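Local coordinates for anti-sigma-I factor RsgI3 (PDB 6QE7), which probably holds the sigma factor SigI3 inactive until its extracellular PA14 dyad, the part present in this chain, binds plant polysaccharides such as pectin, at residues D150-S155 against S285-D291. Numbering follows the deposited sequence.
Sequences DVNGLS and SKNLFAD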
loop_
_atom_site.group_PDB
_atom_site.type_symbol
_atom_site.label_atom_id
_atom_site.label_comp_id
_atom_site.label_asym_id
_atom_site.label_seq_id
_atom_site.Cartn_x
_atom_site.Cartn_y
_atom_site.Cartn_z
ATOM N N ASP A 150 6.432 6.826 0.615
ATOM C CA ASP A 150 5.376 7.851 0.757
ATOM C C ASP A 150 5.592 8.525 2.111
ATOM O O ASP A 150 6.354 8.039 2.878
ATOM C CB ASP A 150 4.002 7.220 0.584
ATOM C CG ASP A 150 2.853 8.189 0.397
ATOM O OD1 ASP A 150 3.062 9.390 0.035
ATOM O OD2 ASP A 150 1.747 7.731 0.629
ATOM N N VAL A 151 4.985 9.667 2.312
ATOM C CA VAL A 151 5.100 10.524 3.511
ATOM C C VAL A 151 3.916 10.193 4.417
ATOM O O VAL A 151 2.814 9.999 3.929
ATOM C CB VAL A 151 5.167 12.007 3.058
ATOM C CG1 VAL A 151 4.883 13.020 4.154
ATOM C CG2 VAL A 151 6.547 12.298 2.478
ATOM N N ASN A 152 4.126 10.234 5.713
ATOM C CA ASN A 152 3.033 9.993 6.677
ATOM C C ASN A 152 2.185 11.256 6.824
ATOM O O ASN A 152 2.664 12.279 6.484
ATOM C CB ASN A 152 3.569 9.483 7.994
ATOM C CG ASN A 152 3.708 7.972 8.003
ATOM O OD1 ASN A 152 4.696 7.512 8.520
ATOM N ND2 ASN A 152 2.751 7.200 7.470
ATOM N N GLY A 153 0.934 11.115 7.231
ATOM C CA GLY A 153 -0.032 12.231 7.209
ATOM C C GLY A 153 -0.905 12.167 5.997
ATOM O O GLY A 153 -0.870 11.175 5.247
ATOM N N LEU A 154 -1.701 13.188 5.827
ATOM C CA LEU A 154 -2.661 13.275 4.738
ATOM C C LEU A 154 -2.497 14.594 3.993
ATOM O O LEU A 154 -2.097 15.631 4.629
ATOM C CB LEU A 154 -4.055 13.092 5.327
ATOM C CG LEU A 154 -4.344 11.736 5.942
ATOM C CD1 LEU A 154 -5.676 11.796 6.630
ATOM C CD2 LEU A 154 -4.352 10.607 4.875
ATOM N N SER A 155 -2.760 14.570 2.683
ATOM C CA SER A 155 -2.811 15.802 1.841
ATOM C C SER A 155 -4.086 16.557 2.138
ATOM O O SER A 155 -5.150 16.022 1.835
ATOM C CB SER A 155 -2.733 15.516 0.388
ATOM O OG SER A 155 -1.622 14.690 0.197
ATOM N N SER A 285 -0.387 9.365 12.969
ATOM C CA SER A 285 0.295 9.749 11.706
ATOM C C SER A 285 0.943 8.522 11.056
ATOM O O SER A 285 0.947 8.437 9.827
ATOM C CB SER A 285 1.294 10.790 11.956
ATOM O OG SER A 285 1.689 11.382 10.717
ATOM N N LYS A 286 1.423 7.560 11.841
ATOM C CA LYS A 286 2.144 6.392 11.240
ATOM C C LYS A 286 1.173 5.466 10.472
ATOM O O LYS A 286 1.663 4.518 9.799
ATOM C CB LYS A 286 2.956 5.672 12.315
ATOM C CG LYS A 286 2.140 4.800 13.238
ATOM C CD LYS A 286 2.993 4.184 14.326
ATOM C CE LYS A 286 3.135 5.156 15.479
ATOM N NZ LYS A 286 4.386 4.908 16.237
ATOM N N ASN A 287 -0.148 5.683 10.525
ATOM C CA ASN A 287 -1.076 4.826 9.762
ATOM C C ASN A 287 -1.687 5.579 8.597
ATOM O O ASN A 287 -2.640 5.009 7.997
ATOM C CB ASN A 287 -2.150 4.233 10.656
ATOM C CG ASN A 287 -1.555 3.232 11.610
ATOM O OD1 ASN A 287 -1.231 3.622 12.717
ATOM N ND2 ASN A 287 -1.398 1.970 11.193
ATOM N N LEU A 288 -1.240 6.817 8.370
ATOM C CA LEU A 288 -1.876 7.748 7.423
ATOM C C LEU A 288 -0.795 8.040 6.400
ATOM O O LEU A 288 0.403 8.093 6.781
ATOM C CB LEU A 288 -2.416 8.998 8.160
ATOM C CG LEU A 288 -3.542 8.727 9.165
ATOM C CD1 LEU A 288 -3.849 9.941 10.046
ATOM C CD2 LEU A 288 -4.799 8.256 8.476
ATOM N N PHE A 289 -1.168 8.017 5.151
ATOM C CA PHE A 289 -0.196 8.204 4.063
ATOM C C PHE A 289 -0.701 9.251 3.115
ATOM O O PHE A 289 -1.845 9.153 2.722
ATOM C CB PHE A 289 0.068 6.905 3.301
ATOM C CG PHE A 289 0.653 5.845 4.201
ATOM C CD1 PHE A 289 -0.180 5.039 4.984
ATOM C CD2 PHE A 289 2.040 5.709 4.342
ATOM C CE1 PHE A 289 0.356 4.101 5.867
ATOM C CE2 PHE A 289 2.576 4.772 5.219
ATOM C CZ PHE A 289 1.738 3.976 5.978
ATOM N N ALA A 290 0.197 10.133 2.688
ATOM C CA ALA A 290 -0.232 11.360 1.996
ATOM C C ALA A 290 -0.435 11.039 0.528
ATOM O O ALA A 290 -1.200 11.780 -0.102
ATOM C CB ALA A 290 0.746 12.490 2.194
ATOM N N ASP A 291 0.228 10.002 0.023
ATOM C CA ASP A 291 0.134 9.514 -1.383
ATOM C C ASP A 291 0.742 10.576 -2.329
ATOM O O ASP A 291 1.833 11.159 -2.115
ATOM C CB ASP A 291 -1.299 9.070 -1.721
ATOM C CG ASP A 291 -1.396 8.271 -3.034
ATOM O OD1 ASP A 291 -0.474 8.365 -3.884
ATOM O OD2 ASP A 291 -2.394 7.582 -3.231
ATOM O OXT ASP A 291 0.155 10.896 -3.371
HETATM O O HOH W 1 4.438 4.841 9.016
#
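S285 opens 285-291 beside N152, its OG 3.8 Å from N152 CB; that hydroxyl is hydrogen-bonded to the backbone O of D174. At K286 the link to N152 runs through a water, which donates to both N152 OD1 and the K286 carbonyl; R18, from the first PA14 domain, bonds the same carbonyl. L288 O accepts two bonds, from N152 ND2 at 2.6 Å and, weakly, from G153 N at 3.1 Å. The first is nearly straight at the hydrogen (N-H...O 162°) and runs close to the N152 amide plane, with ND2 tilted 22° from the L288 carbonyl plane. The L288 side chain points toward 150-155 and crosses L154 obliquely, its CB 4.0 Å from L154 CG. With I202 and W198 of strand 193-202 near these two leucines, the contact joins both ends of the second PA14 domain: 150-155 leads into strand 154-159, 288-289 forms a short strand near the C terminus, and both strands pair antiparallel with 193-202. F289 turns its ring under N152, whose ND2 stands 3.3 Å above one face, offset toward the rim. A290 N then bonds V151 O at 2.9 Å, nearly in line with the C=O, and the A290 methyl packs against the carbonyl oxygens of V151 and G153, with I172 also touching it. The A290 carbonyl accepts the hydroxyl of S155, whose OG lies 3.0 Å from A290 O. At the chain terminus D291 N meets the carboxylate of D150: D150 OD2 takes D291 N at 2.8 Å through its syn lone pair, and OD1 makes a weaker second bond. D150 CG lies anti to its own N (chi1 -167°), which swings the carboxylate across to D291 and lets OD1 also accept a weak bond from V151 N.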